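Local atomic coordinates of hybrid kinase (Caulobacter vibrioides, PDB entry 6QRL), a protein that probably acts as a sensor histidine kinase of a phosphorelay, and binds cyclic di-GMP through the pseudo-receiver domain described here. Residues V51-A56 and R72-L77; G63-P68 and A91-Y96; L76-Q81 and L97-R102. All coordinates share one frame; numbering follows the deposited sequence.

Interaction 1 (V51-A56 and R72-L77); sequences VLLIDA and RSVVLL
Arg72 opens the pairing of two parallel strands by giving its carbonyl O to the backbone N of Leu52, at 2.9 Å. The guanidinium of Arg72 leads away from Val51-Ala56, and its NH1 bonds to Ala113 O. Ser73 lies opposite Leu52, on the face of the sheet that also carries Ile54 and Val75. Its OG stands anti to the carbonyl carbon (chi1 -59°), which places it against Leu52, 3.7 Å from Leu52 CD1, and near Ile54 CD1. Val74 bonds through both its N and its O: its N donates to Leu52 O, and its O accepts Ile54 N in a nearly straight bond (171°). On the other face, Val74 and Leu53 lie side by side and point the same way, with Leu53 CD1 3.9 Å from Val74 CB. Val75 is paired with Ile54 and sends CG2 to 3.9 Å from Ala56 CB. Leu76 N reaches Ile54 O from 38° above the carbonyl plane, and Leu76 O takes Ala56 N. The CB of Leu76 packs on Asp55 CA. Leu77 points away at its start, yet its CD2 returns to 3.7 Å from Ala56 CB. Asp55, the predicted phosphorylation site of the receiver fold, carries no phosphate here. Its OD2 bonds to Ser13 OG, and its OD1 to Ala57 N and, as a salt bridge, to Lys99 NZ. The two strands are the centre and its neighbour in a five-stranded parallel sheet. Strand 8-12 flanks 51-55, strand 95-98 flanks 73-77, and helix 103-111 packs on Val51, Leu53 and Val74.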
loop_
_atom_site.group_PDB
_atom_site.type_symbol
_atom_site.label_atom_id
_atom_site.label_comp_id
_atom_site.label_asym_id
_atom_site.label_seq_id
_atom_site.Cartn_x
_atom_site.Cartn_y
_atom_site.Cartn_z
ATOM N N VAL A 51 1.584 -6.581 -2.434
ATOM C CA VAL A 51 0.973 -5.721 -1.377
ATOM C C VAL A 51 0.994 -4.284 -1.896
ATOM O O VAL A 51 2.051 -3.883 -2.424
ATOM C CB VAL A 51 1.729 -5.853 -0.046
ATOM C CG1 VAL A 51 1.218 -4.879 0.996
ATOM C CG2 VAL A 51 1.670 -7.280 0.462
ATOM N N LEU A 52 -0.094 -3.540 -1.732
ATOM C CA LEU A 52 -0.255 -2.159 -2.261
ATOM C C LEU A 52 -0.029 -1.140 -1.145
ATOM O O LEU A 52 -0.793 -1.164 -0.168
ATOM C CB LEU A 52 -1.656 -2.012 -2.859
ATOM C CG LEU A 52 -2.077 -3.100 -3.847
ATOM C CD1 LEU A 52 -3.522 -2.902 -4.302
ATOM C CD2 LEU A 52 -1.143 -3.122 -5.050
ATOM N N LEU A 53 1.034 -0.342 -1.235
ATOM C CA LEU A 53 1.234 0.828 -0.349
ATOM C C LEU A 53 0.543 2.004 -1.056
ATOM O O LEU A 53 0.940 2.346 -2.183
ATOM C CB LEU A 53 2.722 1.095 -0.131
ATOM C CG LEU A 53 3.463 0.334 0.961
ATOM C CD1 LEU A 53 2.787 -0.949 1.410
ATOM C CD2 LEU A 53 4.903 0.101 0.556
ATOM N N ILE A 54 -0.510 2.536 -0.444
ATOM C CA ILE A 54 -1.376 3.579 -1.053
ATOM C C ILE A 54 -1.240 4.847 -0.224
ATOM O O ILE A 54 -1.674 4.825 0.933
ATOM C CB ILE A 54 -2.824 3.093 -1.160
ATOM C CG1 ILE A 54 -2.904 1.831 -2.024
ATOM C CG2 ILE A 54 -3.730 4.186 -1.711
ATOM C CD1 ILE A 54 -4.301 1.225 -2.109
ATOM N N ASP A 55 -0.697 5.899 -0.829
ATOM C CA ASP A 55 -0.527 7.250 -0.238
ATOM C C ASP A 55 -1.899 7.877 0.020
ATOM O O ASP A 55 -2.663 8.000 -0.926
ATOM C CB ASP A 55 0.346 8.107 -1.160
ATOM C CG ASP A 55 0.919 9.361 -0.517
ATOM O OD1 ASP A 55 0.390 9.762 0.548
ATOM O OD2 ASP A 55 1.876 9.966 -1.114
ATOM N N ALA A 56 -2.205 8.265 1.266
ATOM C CA ALA A 56 -3.457 8.987 1.611
ATOM C C ALA A 56 -3.562 10.314 0.843
ATOM O O ALA A 56 -4.670 10.883 0.792
ATOM C CB ALA A 56 -3.575 9.241 3.093
ATOM N N ARG A 72 -4.355 -6.783 -0.673
ATOM C CA ARG A 72 -3.692 -6.478 0.625
ATOM C C ARG A 72 -3.087 -5.070 0.523
ATOM O O ARG A 72 -2.168 -4.882 -0.299
ATOM C CB ARG A 72 -2.666 -7.573 0.916
ATOM C CG ARG A 72 -3.259 -8.974 0.798
ATOM C CD ARG A 72 -2.224 -10.041 0.996
ATOM N NE ARG A 72 -2.882 -11.326 0.920
ATOM C CZ ARG A 72 -3.055 -12.171 1.931
ATOM N NH1 ARG A 72 -2.544 -11.917 3.127
ATOM N NH2 ARG A 72 -3.704 -13.310 1.728
ATOM N N SER A 73 -3.652 -4.106 1.254
ATOM C CA SER A 73 -3.283 -2.671 1.129
ATOM C C SER A 73 -2.965 -2.070 2.486
ATOM O O SER A 73 -3.629 -2.409 3.456
ATOM C CB SER A 73 -4.379 -1.877 0.473
ATOM O OG SER A 73 -4.669 -2.382 -0.815
ATOM N N VAL A 74 -1.966 -1.202 2.498
ATOM C CA VAL A 74 -1.496 -0.407 3.659
ATOM C C VAL A 74 -1.552 1.060 3.240
ATOM O O VAL A 74 -0.988 1.371 2.182
ATOM C CB VAL A 74 -0.063 -0.813 4.023
ATOM C CG1 VAL A 74 0.419 -0.087 5.250
ATOM C CG2 VAL A 74 0.066 -2.316 4.214
ATOM N N VAL A 75 -2.113 1.930 4.074
ATOM C CA VAL A 75 -2.249 3.364 3.730
ATOM C C VAL A 75 -1.069 4.141 4.339
ATOM O O VAL A 75 -0.733 3.875 5.515
ATOM C CB VAL A 75 -3.620 3.906 4.182
ATOM C CG1 VAL A 75 -3.848 3.710 5.675
ATOM C CG2 VAL A 75 -3.802 5.371 3.828
ATOM N N LEU A 76 -0.521 5.110 3.602
ATOM C CA LEU A 76 0.533 6.047 4.097
ATOM C C LEU A 76 -0.131 7.335 4.606
ATOM O O LEU A 76 -0.791 8.020 3.808
ATOM C CB LEU A 76 1.500 6.384 2.954
ATOM C CG LEU A 76 2.600 5.379 2.624
ATOM C CD1 LEU A 76 2.189 3.942 2.843
ATOM C CD2 LEU A 76 3.180 5.596 1.224
ATOM N N LEU A 77 0.114 7.695 5.866
ATOM C CA LEU A 77 -0.555 8.803 6.589
ATOM C C LEU A 77 0.497 9.772 7.127
ATOM O O LEU A 77 1.592 9.310 7.502
ATOM C CB LEU A 77 -1.367 8.232 7.760
ATOM C CG LEU A 77 -2.526 7.304 7.386
ATOM C CD1 LEU A 77 -3.164 6.701 8.630
ATOM C CD2 LEU A 77 -3.575 8.062 6.606
#

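Interaction 2 (G63-P68 and A91-Y96); sequences GALKPP and AGFSGY. With C2E (9,9'-[(2R,3R,3aS,5S,7aR,9R,10R,10aS,12S,14aR)-3,5,10,12-tetrahydroxy-5,12-dioxidooctahydro-2H,7H-difuro[3,2-d:3',2'-j][1,3,7,9,2,8]tetraoxadiphosphacyclododecine-2,9-diyl]bis(2-amino-1,9-dihydro-6H-purin-6-one)), chain C; SO4 (sulfate ion), chain D.
The loop leading into strand 73-77 packs here on the Schellman motif that ends helix 85-91, and on the phenylalanine just after it. Pro67 is central. Its CB sits over the centre of one face of the Phe93 ring, 3.7 Å from the centroid, as a CH-pi contact. Its CG lies 3.2 Å from Ala91 O at the helix end, and its CD touches Ala91 CB. Gly92 has the positive phi (119°) of the Schellman motif, and its C lies against Pro67 CG. The Leu65 and Phe93 side chains cross at about a right angle, with Leu65 CD1 3.5 Å from Phe93 CZ. Leu88 and Ile54 also pack on Leu65 and Phe93. Farther along, Tyr96 binds cyclic di-GMP. Its N donates to guanine O6 at 3.0 Å, and its O accepts from N1 (2.7 Å) and N2. Tyr96 CG stands between the backbone N and the carbonyl carbon (chi1 69°), and guanine N1 lies over the ring centre. No polar group of one segment bonds to the other; the contact rests on apolar and CH-pi packing. The Tyr96 backbone reads this guanine's O6, N1 and N2, while its hydroxyl donates to phosphate O2P at the ring edge.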
loop_
_atom_site.group_PDB
_atom_site.type_symbol
_atom_site.label_atom_id
_atom_site.label_comp_id
_atom_site.label_asym_id
_atom_site.label_seq_id
_atom_site.Cartn_x
_atom_site.Cartn_y
_atom_site.Cartn_z
ATOM N N GLY A 63 -11.700 12.853 2.333
ATOM C CA GLY A 63 -10.856 11.785 2.900
ATOM C C GLY A 63 -11.297 10.374 2.523
ATOM O O GLY A 63 -10.708 9.435 3.107
ATOM N N ALA A 64 -12.222 10.180 1.569
ATOM C CA ALA A 64 -12.596 8.842 1.026
ATOM C C ALA A 64 -11.409 8.202 0.302
ATOM O O ALA A 64 -10.794 8.863 -0.522
ATOM C CB ALA A 64 -13.775 8.895 0.086
ATOM N N LEU A 65 -11.106 6.948 0.626
ATOM C CA LEU A 65 -9.976 6.200 0.039
ATOM C C LEU A 65 -10.373 4.725 0.103
ATOM O O LEU A 65 -10.483 4.206 1.240
ATOM C CB LEU A 65 -8.721 6.486 0.875
ATOM C CG LEU A 65 -7.364 6.601 0.163
ATOM C CD1 LEU A 65 -6.285 5.860 0.923
ATOM C CD2 LEU A 65 -7.373 6.246 -1.306
ATOM N N LYS A 66 -10.607 4.103 -1.047
ATOM C CA LYS A 66 -11.085 2.698 -1.125
ATOM C C LYS A 66 -9.893 1.813 -1.465
ATOM O O LYS A 66 -9.329 1.900 -2.551
ATOM C CB LYS A 66 -12.173 2.506 -2.188
ATOM C CG LYS A 66 -13.126 3.669 -2.383
ATOM C CD LYS A 66 -14.103 3.873 -1.226
ATOM C CE LYS A 66 -14.898 5.161 -1.353
ATOM N NZ LYS A 66 -15.333 5.671 -0.030
ATOM N N PRO A 67 -9.521 0.878 -0.581
ATOM C CA PRO A 67 -8.518 -0.118 -0.922
ATOM C C PRO A 67 -9.174 -1.099 -1.898
ATOM O O PRO A 67 -10.339 -1.440 -1.746
ATOM C CB PRO A 67 -8.206 -0.702 0.462
ATOM C CG PRO A 67 -9.532 -0.684 1.166
ATOM C CD PRO A 67 -10.147 0.627 0.726
ATOM N N PRO A 68 -8.487 -1.553 -2.960
ATOM C CA PRO A 68 -9.092 -2.511 -3.891
ATOM C C PRO A 68 -9.554 -3.814 -3.213
ATOM O O PRO A 68 -8.816 -4.413 -2.411
ATOM C CB PRO A 68 -7.965 -2.838 -4.876
ATOM C CG PRO A 68 -6.951 -1.732 -4.702
ATOM C CD PRO A 68 -7.107 -1.186 -3.300
ATOM N N ALA A 91 -12.865 0.599 5.817
ATOM C CA ALA A 91 -12.824 0.540 4.339
ATOM C C ALA A 91 -12.080 -0.733 3.865
ATOM O O ALA A 91 -12.251 -1.111 2.723
ATOM C CB ALA A 91 -12.208 1.805 3.803
ATOM N N GLY A 92 -11.257 -1.367 4.694
ATOM C CA GLY A 92 -10.588 -2.640 4.350
ATOM C C GLY A 92 -9.054 -2.569 4.336
ATOM O O GLY A 92 -8.418 -3.543 3.931
ATOM N N PHE A 93 -8.441 -1.451 4.701
ATOM C CA PHE A 93 -6.964 -1.369 4.806
ATOM C C PHE A 93 -6.451 -2.304 5.910
ATOM O O PHE A 93 -7.033 -2.388 6.985
ATOM C CB PHE A 93 -6.522 0.066 5.054
ATOM C CG PHE A 93 -6.454 0.876 3.788
ATOM C CD1 PHE A 93 -5.355 0.766 2.943
ATOM C CD2 PHE A 93 -7.446 1.781 3.477
ATOM C CE1 PHE A 93 -5.272 1.528 1.788
ATOM C CE2 PHE A 93 -7.355 2.552 2.328
ATOM C CZ PHE A 93 -6.277 2.416 1.481
ATOM N N SER A 94 -5.354 -2.986 5.638
ATOM C CA SER A 94 -4.713 -3.944 6.571
ATOM C C SER A 94 -4.090 -3.180 7.746
ATOM O O SER A 94 -4.121 -3.663 8.871
ATOM C CB SER A 94 -3.654 -4.720 5.825
ATOM O OG SER A 94 -2.886 -5.534 6.697
ATOM N N GLY A 95 -3.518 -2.020 7.469
ATOM C CA GLY A 95 -2.732 -1.230 8.429
ATOM C C GLY A 95 -2.307 0.087 7.800
ATOM O O GLY A 95 -2.748 0.424 6.678
ATOM N N TYR A 96 -1.510 0.829 8.535
ATOM C CA TYR A 96 -1.030 2.171 8.144
ATOM C C TYR A 96 0.479 2.227 8.398
ATOM O O TYR A 96 1.020 1.421 9.189
ATOM C CB TYR A 96 -1.770 3.253 8.926
ATOM C CG TYR A 96 -1.448 3.288 10.395
ATOM C CD1 TYR A 96 -2.218 2.595 11.313
ATOM C CD2 TYR A 96 -0.343 4.000 10.857
ATOM C CE1 TYR A 96 -1.890 2.586 12.662
ATOM C CE2 TYR A 96 -0.021 4.029 12.200
ATOM C CZ TYR A 96 -0.805 3.337 13.109
ATOM O OH TYR A 96 -0.459 3.363 14.423
HETATM P P1 C2E C . 1.980 4.294 16.689
HETATM O O2P C2E C . 1.751 4.629 15.233
HETATM O O1P C2E C . 0.938 4.650 17.706
HETATM O "O5'" C2E C . 2.088 2.696 16.736
HETATM C "C5'" C2E C . 2.050 2.049 18.009
HETATM C "C4'" C2E C . 2.158 0.574 17.762
HETATM O "O4'" C2E C . 0.968 0.107 17.100
HETATM C "C3'" C2E C . 3.284 0.166 16.826
HETATM O "O3'" C2E C . 4.478 0.126 17.627
HETATM C "C2'" C2E C . 2.783 -1.187 16.274
HETATM O "O2'" C2E C . 3.390 -2.283 16.925
HETATM C "C1'" C2E C . 1.267 -1.140 16.512
HETATM N N9 C2E C . 0.427 -1.223 15.317
HETATM C C8 C2E C . -0.816 -1.808 15.260
HETATM N N7 C2E C . -1.393 -1.673 14.089
HETATM C C5 C2E C . -0.490 -0.936 13.336
HETATM C C6 C2E C . -0.572 -0.489 11.997
HETATM O O6 C2E C . -1.503 -0.619 11.199
HETATM N N1 C2E C . 0.558 0.238 11.626
HETATM C C2 C2E C . 1.647 0.487 12.428
HETATM N N2 C2E C . 2.637 1.212 11.882
HETATM N N3 C2E C . 1.733 0.066 13.692
HETATM C C4 C2E C . 0.636 -0.640 14.080
HETATM P P11 C2E C . 5.838 0.553 16.893
HETATM O O21 C2E C . 5.805 -0.129 15.558
HETATM O O11 C2E C . 6.978 0.285 17.832
HETATM O O5A C2E C . 5.733 2.143 16.723
HETATM C C5A C2E C . 5.935 3.043 17.854
HETATM C C4A C2E C . 5.766 4.467 17.385
HETATM O O4A C2E C . 6.907 4.846 16.576
HETATM C C3A C2E C . 4.566 4.741 16.484
HETATM O O3A C2E C . 3.378 4.863 17.280
HETATM C C2A C2E C . 5.008 6.019 15.776
HETATM O O2A C2E C . 4.921 7.230 16.483
HETATM C C1A C2E C . 6.497 5.747 15.560
HETATM N N91 C2E C . 6.728 5.136 14.264
HETATM C C81 C2E C . 6.610 3.797 13.994
HETATM N N71 C2E C . 6.804 3.503 12.730
HETATM C C51 C2E C . 7.057 4.733 12.140
HETATM C C61 C2E C . 7.351 5.031 10.791
HETATM O O61 C2E C . 7.364 4.252 9.827
HETATM N N11 C2E C . 7.564 6.402 10.616
HETATM C C21 C2E C . 7.515 7.353 11.608
HETATM N N21 C2E C . 7.781 8.611 11.220
HETATM N N31 C2E C . 7.213 7.081 12.875
HETATM C C41 C2E C . 7.015 5.755 13.073
HETATM S S SO4 D . -14.540 12.632 -1.076
HETATM O O1 SO4 D . -15.783 12.016 -0.695
HETATM O O2 SO4 D . -14.713 14.064 -1.143
HETATM O O3 SO4 D . -13.545 12.333 -0.070
HETATM O O4 SO4 D . -14.127 12.134 -2.365
#

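Interaction 3 (L76-Q81 and L97-R102); sequences LLTPEQ and LIKPLR. With C2E (9,9'-[(2R,3R,3aS,5S,7aR,9R,10R,10aS,12S,14aR)-3,5,10,12-tetrahydroxy-5,12-dioxidooctahydro-2H,7H-difuro[3,2-d:3',2'-j][1,3,7,9,2,8]tetraoxadiphosphacyclododecine-2,9-diyl]bis(2-amino-1,9-dihydro-6H-purin-6-one)), chain C.
Lys99 N donates to Leu77 O in a nearly straight bond of 2.8 Å. Leu77 thus joins strand 73-77 to the first loop residue, and its N donates to Leu97 O in strand 95-98. Beside these bonds, Leu76 and Leu97 lie side by side, with Leu76 CD1 4.1 Å from Leu97 CB. The side chains of Leu101 and Leu76 cross at about a right angle, CD2 against CG. Beyond the strand end, Pro79 CG packs at 3.8 Å on Ile98 CG2, which lies on the face with Leu77. The chain of Lys99 bends at chi3 (-68°), which directs CE back over the backbone of Leu76 and Leu77; its NZ ends at Asp55. Within its own turn, Gln81 OE1 accepts Thr78 N from above the carbonyl plane. The peptide before Pro100 is cis. Pro100 O accepts both N11 and N21 of one guanine of cyclic di-GMP, each at 3.0 Å. The same base sends O61 to Arg102 N, 2.9 Å away. The chain of Arg102 is extended from CG to NE and runs over this base. C41 lies 3.4 Å above the guanidinium plane, over its centre, and NH2 bonds O61 of another bound cyclic di-GMP. In receiver domains a lysine followed by a cis-proline closes the last strand beside the phospho-acceptor aspartate. Here that loop also forms a ligand site for cyclic di-GMP.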
loop_
_atom_site.group_PDB
_atom_site.type_symbol
_atom_site.label_atom_id
_atom_site.label_comp_id
_atom_site.label_asym_id
_atom_site.label_seq_id
_atom_site.Cartn_x
_atom_site.Cartn_y
_atom_site.Cartn_z
ATOM N N LEU A 76 -0.521 5.110 3.602
ATOM C CA LEU A 76 0.533 6.047 4.097
ATOM C C LEU A 76 -0.131 7.335 4.606
ATOM O O LEU A 76 -0.791 8.020 3.808
ATOM C CB LEU A 76 1.500 6.384 2.954
ATOM C CG LEU A 76 2.600 5.379 2.624
ATOM C CD1 LEU A 76 2.189 3.942 2.843
ATOM C CD2 LEU A 76 3.180 5.596 1.224
ATOM N N LEU A 77 0.114 7.695 5.866
ATOM C CA LEU A 77 -0.555 8.803 6.589
ATOM C C LEU A 77 0.497 9.772 7.127
ATOM O O LEU A 77 1.592 9.310 7.502
ATOM C CB LEU A 77 -1.367 8.232 7.760
ATOM C CG LEU A 77 -2.526 7.304 7.386
ATOM C CD1 LEU A 77 -3.164 6.701 8.630
ATOM C CD2 LEU A 77 -3.575 8.062 6.606
ATOM N N THR A 78 0.164 11.054 7.237
ATOM C CA THR A 78 0.912 11.991 8.110
ATOM C C THR A 78 0.493 11.708 9.551
ATOM O O THR A 78 -0.586 11.155 9.785
ATOM C CB THR A 78 0.660 13.449 7.721
ATOM O OG1 THR A 78 -0.697 13.764 8.051
ATOM C CG2 THR A 78 0.949 13.702 6.249
ATOM N N PRO A 79 1.310 12.096 10.553
ATOM C CA PRO A 79 0.898 11.993 11.951
ATOM C C PRO A 79 -0.415 12.718 12.251
ATOM O O PRO A 79 -1.181 12.227 13.076
ATOM C CB PRO A 79 2.067 12.625 12.733
ATOM C CG PRO A 79 3.249 12.536 11.797
ATOM C CD PRO A 79 2.671 12.636 10.398
ATOM N N GLU A 80 -0.704 13.810 11.541
ATOM C CA GLU A 80 -1.957 14.599 11.727
ATOM C C GLU A 80 -3.171 13.806 11.213
ATOM O O GLU A 80 -4.287 14.205 11.534
ATOM C CB GLU A 80 -1.900 15.953 11.002
ATOM C CG GLU A 80 -0.700 16.832 11.377
ATOM C CD GLU A 80 0.603 16.457 10.666
ATOM O OE1 GLU A 80 1.456 15.791 11.312
ATOM O OE2 GLU A 80 0.776 16.825 9.458
ATOM N N GLN A 81 -2.987 12.756 10.416
ATOM C CA GLN A 81 -4.125 12.013 9.791
ATOM C C GLN A 81 -4.401 10.693 10.529
ATOM O O GLN A 81 -5.153 9.882 9.996
ATOM C CB GLN A 81 -3.873 11.712 8.310
ATOM C CG GLN A 81 -3.782 12.948 7.416
ATOM C CD GLN A 81 -3.158 12.633 6.068
ATOM O OE1 GLN A 81 -2.348 11.724 5.919
ATOM N NE2 GLN A 81 -3.555 13.372 5.045
ATOM N N LEU A 97 1.124 3.166 7.725
ATOM C CA LEU A 97 2.521 3.584 7.926
ATOM C C LEU A 97 2.503 5.102 8.046
ATOM O O LEU A 97 1.745 5.738 7.273
ATOM C CB LEU A 97 3.325 3.124 6.709
ATOM C CG LEU A 97 3.564 1.623 6.638
ATOM C CD1 LEU A 97 4.136 1.209 5.292
ATOM C CD2 LEU A 97 4.473 1.209 7.779
ATOM N N ILE A 98 3.304 5.650 8.950
ATOM C CA ILE A 98 3.434 7.112 9.188
ATOM C C ILE A 98 4.598 7.624 8.340
ATOM O O ILE A 98 5.692 7.048 8.423
ATOM C CB ILE A 98 3.641 7.402 10.687
ATOM C CG1 ILE A 98 2.481 6.886 11.547
ATOM C CG2 ILE A 98 3.913 8.884 10.909
ATOM C CD1 ILE A 98 1.139 7.548 11.241
ATOM N N LYS A 99 4.340 8.662 7.537
ATOM C CA LYS A 99 5.324 9.421 6.726
ATOM C C LYS A 99 6.055 10.387 7.651
ATOM O O LYS A 99 5.408 11.099 8.405
ATOM C CB LYS A 99 4.618 10.167 5.591
ATOM C CG LYS A 99 4.172 9.290 4.434
ATOM C CD LYS A 99 3.404 10.051 3.330
ATOM C CE LYS A 99 2.034 10.554 3.751
ATOM N NZ LYS A 99 1.446 11.384 2.670
ATOM N N PRO A 100 7.410 10.430 7.673
ATOM C CA PRO A 100 8.254 9.687 6.729
ATOM C C PRO A 100 8.460 8.226 7.176
ATOM O O PRO A 100 8.658 8.042 8.355
ATOM C CB PRO A 100 9.594 10.459 6.822
ATOM C CG PRO A 100 9.648 10.952 8.280
ATOM C CD PRO A 100 8.199 11.142 8.707
ATOM N N LEU A 101 8.438 7.260 6.242
ATOM C CA LEU A 101 8.425 5.799 6.538
ATOM C C LEU A 101 9.760 5.334 7.132
ATOM O O LEU A 101 10.854 5.705 6.607
ATOM C CB LEU A 101 8.181 4.994 5.263
ATOM C CG LEU A 101 6.919 5.269 4.450
ATOM C CD1 LEU A 101 6.542 4.038 3.618
ATOM C CD2 LEU A 101 5.745 5.699 5.323
ATOM N N ARG A 102 9.681 4.475 8.133
ATOM C CA ARG A 102 10.823 3.685 8.658
ATOM C C ARG A 102 10.862 2.348 7.923
ATOM O O ARG A 102 9.814 1.680 7.876
ATOM C CB ARG A 102 10.650 3.418 10.153
ATOM C CG ARG A 102 10.932 4.634 11.018
ATOM C CD ARG A 102 10.549 4.331 12.448
ATOM N NE ARG A 102 10.621 5.538 13.250
ATOM C CZ ARG A 102 10.233 5.627 14.510
ATOM N NH1 ARG A 102 9.774 4.561 15.128
ATOM N NH2 ARG A 102 10.366 6.773 15.161
HETATM P P1 C2E C . 1.980 4.294 16.689
HETATM O O2P C2E C . 1.751 4.629 15.233
HETATM O O1P C2E C . 0.938 4.650 17.706
HETATM O "O5'" C2E C . 2.088 2.696 16.736
HETATM C "C5'" C2E C . 2.050 2.049 18.009
HETATM C "C4'" C2E C . 2.158 0.574 17.762
HETATM O "O4'" C2E C . 0.968 0.107 17.100
HETATM C "C3'" C2E C . 3.284 0.166 16.826
HETATM O "O3'" C2E C . 4.478 0.126 17.627
HETATM C "C2'" C2E C . 2.783 -1.187 16.274
HETATM O "O2'" C2E C . 3.390 -2.283 16.925
HETATM C "C1'" C2E C . 1.267 -1.140 16.512
HETATM N N9 C2E C . 0.427 -1.223 15.317
HETATM C C8 C2E C . -0.816 -1.808 15.260
HETATM N N7 C2E C . -1.393 -1.673 14.089
HETATM C C5 C2E C . -0.490 -0.936 13.336
HETATM C C6 C2E C . -0.572 -0.489 11.997
HETATM O O6 C2E C . -1.503 -0.619 11.199
HETATM N N1 C2E C . 0.558 0.238 11.626
HETATM C C2 C2E C . 1.647 0.487 12.428
HETATM N N2 C2E C . 2.637 1.212 11.882
HETATM N N3 C2E C . 1.733 0.066 13.692
HETATM C C4 C2E C . 0.636 -0.640 14.080
HETATM P P11 C2E C . 5.838 0.553 16.893
HETATM O O21 C2E C . 5.805 -0.129 15.558
HETATM O O11 C2E C . 6.978 0.285 17.832
HETATM O O5A C2E C . 5.733 2.143 16.723
HETATM C C5A C2E C . 5.935 3.043 17.854
HETATM C C4A C2E C . 5.766 4.467 17.385
HETATM O O4A C2E C . 6.907 4.846 16.576
HETATM C C3A C2E C . 4.566 4.741 16.484
HETATM O O3A C2E C . 3.378 4.863 17.280
HETATM C C2A C2E C . 5.008 6.019 15.776
HETATM O O2A C2E C . 4.921 7.230 16.483
HETATM C C1A C2E C . 6.497 5.747 15.560
HETATM N N91 C2E C . 6.728 5.136 14.264
HETATM C C81 C2E C . 6.610 3.797 13.994
HETATM N N71 C2E C . 6.804 3.503 12.730
HETATM C C51 C2E C . 7.057 4.733 12.140
HETATM C C61 C2E C . 7.351 5.031 10.791
HETATM O O61 C2E C . 7.364 4.252 9.827
HETATM N N11 C2E C . 7.564 6.402 10.616
HETATM C C21 C2E C . 7.515 7.353 11.608
HETATM N N21 C2E C . 7.781 8.611 11.220
HETATM N N31 C2E C . 7.213 7.081 12.875
HETATM C C41 C2E C . 7.015 5.755 13.073
#

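The three contacts belong to one receiver-like domain and its parallel sheet. Interaction 1 joins strands 51-55 and 73-77, and interaction 3 continues from 73-77 to the edge strand 95-98, sharing Leu76 and Leu77. Interaction 2 fastens the loop before 73-77 to the entry of strand 95-98, so its segments alternate with those of the other two along the chain. The centres of interactions 1 and 2 are about 7 Å apart, those of 1 and 3 about 11 Å, and those of 2 and 3 about 14 Å. Strand 95-98 and the loop after it carry ligand contacts in interactions 2 and 3 and reach Asp55 of interaction 1 through Lys99.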